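PDB 6X2Q: chitosanase from Gynuella sunshinyii YC6258, which probably hydrolyses chitosan as a family 46 glycoside hydrolase and binds chains of glucosamine units. Local coordinates for residues L129-Q132 with T136-A139; S16-N21 with V211-K216; Q6-A11 with D112-L117. All coordinates share one frame; numbering follows the deposited sequence.

Contact 1 of 3, residues L129-Q132 with T136-A139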
# COMPACT_ATOMS: atom_id res chain seq x y z
N LEU A 129 14.26 -4.21 -11.90
CA LEU A 129 15.27 -3.23 -11.53
C LEU A 129 16.60 -3.88 -11.16
O LEU A 129 17.62 -3.18 -11.10
CB LEU A 129 14.80 -2.38 -10.35
CG LEU A 129 13.68 -1.37 -10.61
CD1 LEU A 129 13.09 -0.92 -9.28
CD2 LEU A 129 14.23 -0.19 -11.38
N GLY A 130 16.60 -5.18 -10.89
CA GLY A 130 17.78 -5.78 -10.30
C GLY A 130 17.94 -5.47 -8.83
O GLY A 130 19.01 -5.70 -8.27
N ALA A 131 16.90 -4.94 -8.18
CA ALA A 131 17.01 -4.55 -6.77
C ALA A 131 17.17 -5.79 -5.89
O ALA A 131 16.44 -6.77 -6.03
CB ALA A 131 15.78 -3.76 -6.34
N GLN A 132 18.11 -5.73 -4.95
CA GLN A 132 18.37 -6.89 -4.12
C GLN A 132 18.38 -6.61 -2.63
O GLN A 132 18.41 -7.56 -1.84
CB GLN A 132 19.70 -7.53 -4.53
CG GLN A 132 19.60 -8.15 -5.92
CD GLN A 132 20.72 -9.09 -6.24
OE1 GLN A 132 21.78 -8.66 -6.66
NE2 GLN A 132 20.50 -10.38 -6.03
N THR A 136 14.93 -1.95 -0.19
CA THR A 136 14.38 -1.52 -1.47
C THR A 136 13.06 -2.23 -1.79
O THR A 136 12.12 -1.61 -2.30
CB THR A 136 15.40 -1.76 -2.58
OG1 THR A 136 16.65 -1.22 -2.16
CG2 THR A 136 15.01 -1.07 -3.89
N LEU A 137 12.96 -3.53 -1.48
CA LEU A 137 11.71 -4.26 -1.71
C LEU A 137 10.59 -3.71 -0.84
O LEU A 137 9.46 -3.54 -1.30
CB LEU A 137 11.91 -5.76 -1.44
CG LEU A 137 12.49 -6.64 -2.56
CD1 LEU A 137 13.65 -5.97 -3.29
CD2 LEU A 137 12.94 -8.01 -2.02
N LEU A 138 10.90 -3.42 0.42
CA LEU A 138 9.91 -2.84 1.31
C LEU A 138 9.44 -1.49 0.77
O LEU A 138 8.24 -1.23 0.69
CB LEU A 138 10.51 -2.72 2.71
CG LEU A 138 9.67 -1.94 3.72
CD1 LEU A 138 8.35 -2.66 3.98
CD2 LEU A 138 10.45 -1.77 5.00
N ALA A 139 10.39 -0.65 0.34
CA ALA A 139 10.04 0.67 -0.17
C ALA A 139 9.17 0.56 -1.42
O ALA A 139 8.23 1.34 -1.58
CB ALA A 139 11.31 1.46 -0.48
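Ala-131 and Thr-136 meet methyl to methyl in a small, buried, apolar contact. It lies in the turn that joins helix 104-129 to helix 134-147. Ala-131 CB is 3.7 Å from Thr-136 CG2. The threonine methyl reaches the loop because it lies opposite the backbone N across the CA-CB bond. That same rotation sets OG1 beside the backbone N (chi1 -49°), where it hydrogen-bonds to Glu-177 OE2. The threonine is thus split in use: its methyl packs on the loop and its hydroxyl is held by a carboxylate. Leu-137 adds a second apolar touch, with its CD1 4.3 Å from Ala-131 CB. The same CD1 also lies against the loop backbone, 4.0 Å from Ala-131 O. The loop gets its course from Gly-130, which leaves the helix with positive phi (75°) in a Schellman motif. Glu-177 also takes the backbone N-H of Gln-132 through OE1, so one carboxylate ties the loop to the start of the next helix. Around this turn, Thr-136 rests on Leu-181 of helix 177-193. Leu-137 packs against Met-123 and Ala-126 of helix 104-129.

Contact 2 of 3, residues S16-N21 with V211-K216. Unlike the reference sequence in segment 16-21: Ala-19 (reference Glu).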
# COMPACT_ATOMS: atom_id res chain seq x y z
N SER A 16 1.73 -1.50 8.12
CA SER A 16 0.57 -1.32 8.97
C SER A 16 0.76 -0.13 9.91
O SER A 16 -0.14 0.70 10.08
CB SER A 16 0.29 -2.61 9.74
OG SER A 16 -0.91 -2.50 10.47
N ILE A 17 1.95 -0.02 10.52
CA ILE A 17 2.25 1.14 11.35
C ILE A 17 2.23 2.42 10.52
O ILE A 17 1.67 3.43 10.94
CB ILE A 17 3.60 0.95 12.06
CG1 ILE A 17 3.49 -0.11 13.16
CG2 ILE A 17 4.10 2.28 12.65
CD1 ILE A 17 4.83 -0.61 13.67
N PHE A 18 2.83 2.38 9.33
CA PHE A 18 2.83 3.54 8.46
C PHE A 18 1.43 4.09 8.28
O PHE A 18 1.22 5.31 8.35
CB PHE A 18 3.42 3.19 7.09
CG PHE A 18 4.92 3.10 7.08
CD1 PHE A 18 5.66 3.43 8.21
CD2 PHE A 18 5.59 2.67 5.94
CE1 PHE A 18 7.03 3.32 8.21
CE2 PHE A 18 6.96 2.58 5.93
CZ PHE A 18 7.69 2.91 7.07
N ALA A 19 0.47 3.21 8.08
CA ALA A 19 -0.86 3.63 7.66
C ALA A 19 -1.82 3.80 8.83
O ALA A 19 -2.71 4.65 8.76
CB ALA A 19 -1.42 2.61 6.67
N ASN A 20 -1.68 3.01 9.89
CA ASN A 20 -2.68 2.96 10.96
C ASN A 20 -2.08 3.05 12.36
O ASN A 20 -2.82 2.88 13.33
CB ASN A 20 -3.51 1.68 10.85
CG ASN A 20 -4.26 1.59 9.55
OD1 ASN A 20 -4.33 0.53 8.93
ND2 ASN A 20 -4.81 2.72 9.10
N ASN A 21 -0.77 3.28 12.47
CA ASN A 21 -0.07 3.38 13.75
C ASN A 21 -0.23 2.14 14.63
O ASN A 21 -0.27 2.23 15.86
CB ASN A 21 -0.49 4.63 14.53
CG ASN A 21 0.56 5.07 15.53
OD1 ASN A 21 1.74 4.74 15.39
ND2 ASN A 21 0.14 5.80 16.56
N VAL A 211 7.96 7.90 4.50
CA VAL A 211 9.14 7.97 3.65
C VAL A 211 10.35 8.32 4.50
O VAL A 211 11.45 7.78 4.30
CB VAL A 211 8.93 8.98 2.50
CG1 VAL A 211 10.16 9.06 1.61
CG2 VAL A 211 7.68 8.63 1.68
N ASP A 212 10.15 9.21 5.49
CA ASP A 212 11.22 9.51 6.43
C ASP A 212 11.68 8.25 7.16
O ASP A 212 12.87 8.05 7.36
CB ASP A 212 10.77 10.58 7.44
CG ASP A 212 10.46 11.93 6.80
OD1 ASP A 212 11.04 12.26 5.73
OD2 ASP A 212 9.60 12.66 7.35
N SER A 213 10.74 7.37 7.54
CA SER A 213 11.15 6.15 8.24
C SER A 213 11.99 5.24 7.34
O SER A 213 13.01 4.70 7.77
CB SER A 213 9.93 5.40 8.75
OG SER A 213 9.27 6.13 9.77
N LEU A 214 11.57 5.05 6.08
CA LEU A 214 12.39 4.27 5.17
C LEU A 214 13.75 4.92 4.94
O LEU A 214 14.77 4.23 4.81
CB LEU A 214 11.65 4.08 3.85
CG LEU A 214 10.29 3.37 3.90
CD1 LEU A 214 9.52 3.57 2.59
CD2 LEU A 214 10.49 1.90 4.19
N MET A 215 13.79 6.26 4.84
CA MET A 215 15.06 6.96 4.70
C MET A 215 15.94 6.76 5.93
O MET A 215 17.16 6.62 5.82
CB MET A 215 14.81 8.45 4.44
CG MET A 215 16.08 9.25 4.22
SD MET A 215 16.85 8.86 2.63
CE MET A 215 15.77 9.72 1.49
N LYS A 216 15.33 6.77 7.12
CA LYS A 216 16.09 6.56 8.35
C LYS A 216 16.75 5.18 8.35
O LYS A 216 17.95 5.05 8.61
CB LYS A 216 15.15 6.75 9.55
CG LYS A 216 15.79 6.58 10.94
CD LYS A 216 14.74 6.33 12.04
CE LYS A 216 14.30 4.85 12.14
NZ LYS A 216 13.50 4.54 13.38
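The ring of Phe-18 on helix 5-20 reaches out to Ser-213 and Leu-214 of helix 209-219. The tight part is at the far end of the ring. Phe-18 CE1 is 3.6 Å from Ser-213 CB, and CZ of the same ring is 3.7 Å from that carbon. Leu-214 comes to the CE2 side, with its CG 4.0 Å from Phe-18 CE2. Its CD2 methyl lies at the ring edge, in the ring plane, whereas Ser-213 CB and Leu-214 CG approach obliquely. With CG opposite its own carbonyl carbon (chi1 -78°), Phe-18 carries its ring out toward helix 209-219. Phe-18 CA and Ser-213 CA are 8.7 Å apart, and the ring fills the space between the helices at this point. The touching is confined to these three side chains. The helix sides bearing Ala-19, which differs from the reference sequence, and Asp-212 turn to solvent. Asp-212 OD1 forms a salt bridge with Lys-189 NZ. The two helices therefore meet here through carbon contacts, while Ser-213 OG is hydrogen-bonded to Thr-233 OG1 and the backbone O of Phe-18 accepts a hydrogen bond from Trp-234 NE1.

Contact 3 of 3, residues Q6-A11 with D112-L117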
# COMPACT_ATOMS: atom_id res chain seq x y z
N GLN A 6 10.30 -13.91 7.87
CA GLN A 6 10.49 -12.87 8.91
C GLN A 6 10.51 -11.49 8.23
O GLN A 6 9.96 -10.57 8.81
CB GLN A 6 11.74 -13.10 9.77
CG GLN A 6 11.97 -12.02 10.82
CD GLN A 6 13.11 -12.24 11.79
OE1 GLN A 6 14.27 -11.98 11.51
NE2 GLN A 6 12.78 -12.70 12.99
N GLN A 7 11.07 -11.37 7.04
CA GLN A 7 11.13 -10.06 6.35
C GLN A 7 9.74 -9.60 5.87
O GLN A 7 9.49 -8.43 5.94
CB GLN A 7 12.18 -10.08 5.25
CG GLN A 7 13.61 -10.06 5.76
CD GLN A 7 14.61 -10.30 4.66
OE1 GLN A 7 14.30 -10.86 3.64
NE2 GLN A 7 15.82 -9.86 4.87
N ARG A 8 8.90 -10.54 5.46
CA ARG A 8 7.54 -10.23 4.99
C ARG A 8 6.65 -9.89 6.18
O ARG A 8 5.87 -8.96 6.06
CB ARG A 8 6.96 -11.36 4.15
CG ARG A 8 6.01 -10.88 3.06
CD ARG A 8 4.61 -10.81 3.61
NE ARG A 8 3.65 -9.94 2.96
CZ ARG A 8 3.18 -10.13 1.76
NH1 ARG A 8 3.61 -11.15 1.04
NH2 ARG A 8 2.27 -9.33 1.28
N LEU A 9 6.77 -10.61 7.28
CA LEU A 9 5.92 -10.25 8.44
C LEU A 9 6.34 -8.85 8.86
O LEU A 9 5.49 -8.06 9.19
CB LEU A 9 6.14 -11.26 9.55
CG LEU A 9 6.21 -10.64 10.94
CD1 LEU A 9 4.89 -10.81 11.66
CD2 LEU A 9 7.34 -11.24 11.74
N LEU A 10 7.64 -8.61 8.86
CA LEU A 10 8.24 -7.32 9.18
C LEU A 10 7.70 -6.23 8.25
O LEU A 10 7.22 -5.19 8.72
CB LEU A 10 9.75 -7.44 9.06
CG LEU A 10 10.72 -6.85 10.07
CD1 LEU A 10 10.28 -7.01 11.50
CD2 LEU A 10 12.02 -7.57 9.87
N ALA A 11 7.76 -6.46 6.94
CA ALA A 11 7.20 -5.51 5.99
C ALA A 11 5.74 -5.19 6.31
O ALA A 11 5.34 -4.02 6.36
CB ALA A 11 7.32 -6.06 4.57
N ASP A 112 -5.14 -12.52 -0.54
CA ASP A 112 -4.91 -12.92 -1.92
C ASP A 112 -4.88 -11.70 -2.83
O ASP A 112 -4.01 -11.59 -3.70
CB ASP A 112 -6.00 -13.90 -2.38
CG ASP A 112 -5.96 -15.26 -1.64
OD1 ASP A 112 -4.94 -15.57 -0.98
OD2 ASP A 112 -6.95 -16.02 -1.75
N VAL A 113 -5.82 -10.78 -2.65
CA VAL A 113 -5.82 -9.58 -3.48
C VAL A 113 -4.56 -8.76 -3.25
O VAL A 113 -3.93 -8.31 -4.21
CB VAL A 113 -7.09 -8.76 -3.22
CG1 VAL A 113 -7.01 -7.45 -3.95
CG2 VAL A 113 -8.31 -9.55 -3.65
N VAL A 114 -4.18 -8.56 -1.99
CA VAL A 114 -2.92 -7.87 -1.70
C VAL A 114 -1.78 -8.53 -2.46
O VAL A 114 -1.00 -7.86 -3.14
CB VAL A 114 -2.64 -7.85 -0.19
CG1 VAL A 114 -1.22 -7.34 0.05
CG2 VAL A 114 -3.63 -6.95 0.52
N ASP A 115 -1.69 -9.86 -2.37
CA ASP A 115 -0.63 -10.57 -3.07
C ASP A 115 -0.71 -10.36 -4.58
O ASP A 115 0.31 -10.12 -5.24
CB ASP A 115 -0.67 -12.07 -2.74
CG ASP A 115 0.63 -12.77 -3.09
OD1 ASP A 115 1.66 -12.50 -2.42
OD2 ASP A 115 0.64 -13.56 -4.07
N GLU A 116 -1.93 -10.46 -5.15
CA GLU A 116 -2.08 -10.32 -6.59
C GLU A 116 -1.86 -8.89 -7.06
O GLU A 116 -1.22 -8.66 -8.09
CB GLU A 116 -3.47 -10.81 -7.03
CG GLU A 116 -3.64 -10.88 -8.55
CD GLU A 116 -5.04 -10.46 -9.07
OE1 GLU A 116 -5.43 -10.93 -10.17
OE2 GLU A 116 -5.74 -9.65 -8.41
N LEU A 117 -2.42 -7.90 -6.36
CA LEU A 117 -2.31 -6.54 -6.89
C LEU A 117 -1.02 -5.84 -6.47
O LEU A 117 -0.47 -5.04 -7.24
CB LEU A 117 -3.51 -5.69 -6.45
CG LEU A 117 -4.90 -6.02 -6.99
CD1 LEU A 117 -5.90 -5.01 -6.46
CD2 LEU A 117 -4.95 -6.06 -8.52
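Arg-8 extends from helix 5-20 toward Val-114 and Asp-115 of helix 104-129. Its CB points at that helix. The chain bends at chi2 (-89°), and CG and CD carry it across as a spacer. NE does not take part in the contact; it forms a salt bridge with Asp-12 OD2, one turn further along its own helix. At the tip the two terminal nitrogens meet different residues. NH1 lies 4.2 Å from Asp-115 OD1, too far for a salt bridge, so the opposite charges probably attract only at a distance. NH2 lies 4.2 Å from Val-114 CG1. Both Asp-115 OD1 and Val-114 CG1 sit at the edge of the guanidinium, near its plane. The carboxylate and guanidinium planes are 34° apart. Between the helices the nearest CA atoms, those of Arg-8 and Asp-115, are 11.5 Å apart, so one long side chain bridges the gap. Phe-119 of helix 104-129 adds a cation-pi contact to Arg-8. Helix 134-147 lends Tyr-141, whose OH makes a weak hydrogen bond with Arg-8 NH2 and whose side chain packs on Val-114; Val-114 also touches Phe-46 of strand 46-47.

Helix 5-20 serves both contact 2 and contact 3, whose centres are 16 Å apart and which do not touch. Helix 134-147 connects contact 1 to each of them. Its Leu-138 CD1 packs 3.6 Å from Ala-11 CB of contact 3, and its Leu-138 CD2 lies 3.8 Å from Leu-214 CD2 of contact 2. Along the chain, contact 1 is nested inside the loop closed by contact 2, and contacts 2 and 3 cross. The side chains of Phe-18 in contact 2 and Val-114 in contact 3 are each about 9 Å from a bound glucosamine. Neither is a pocket residue, but Val-114 touches Ala-44, which is.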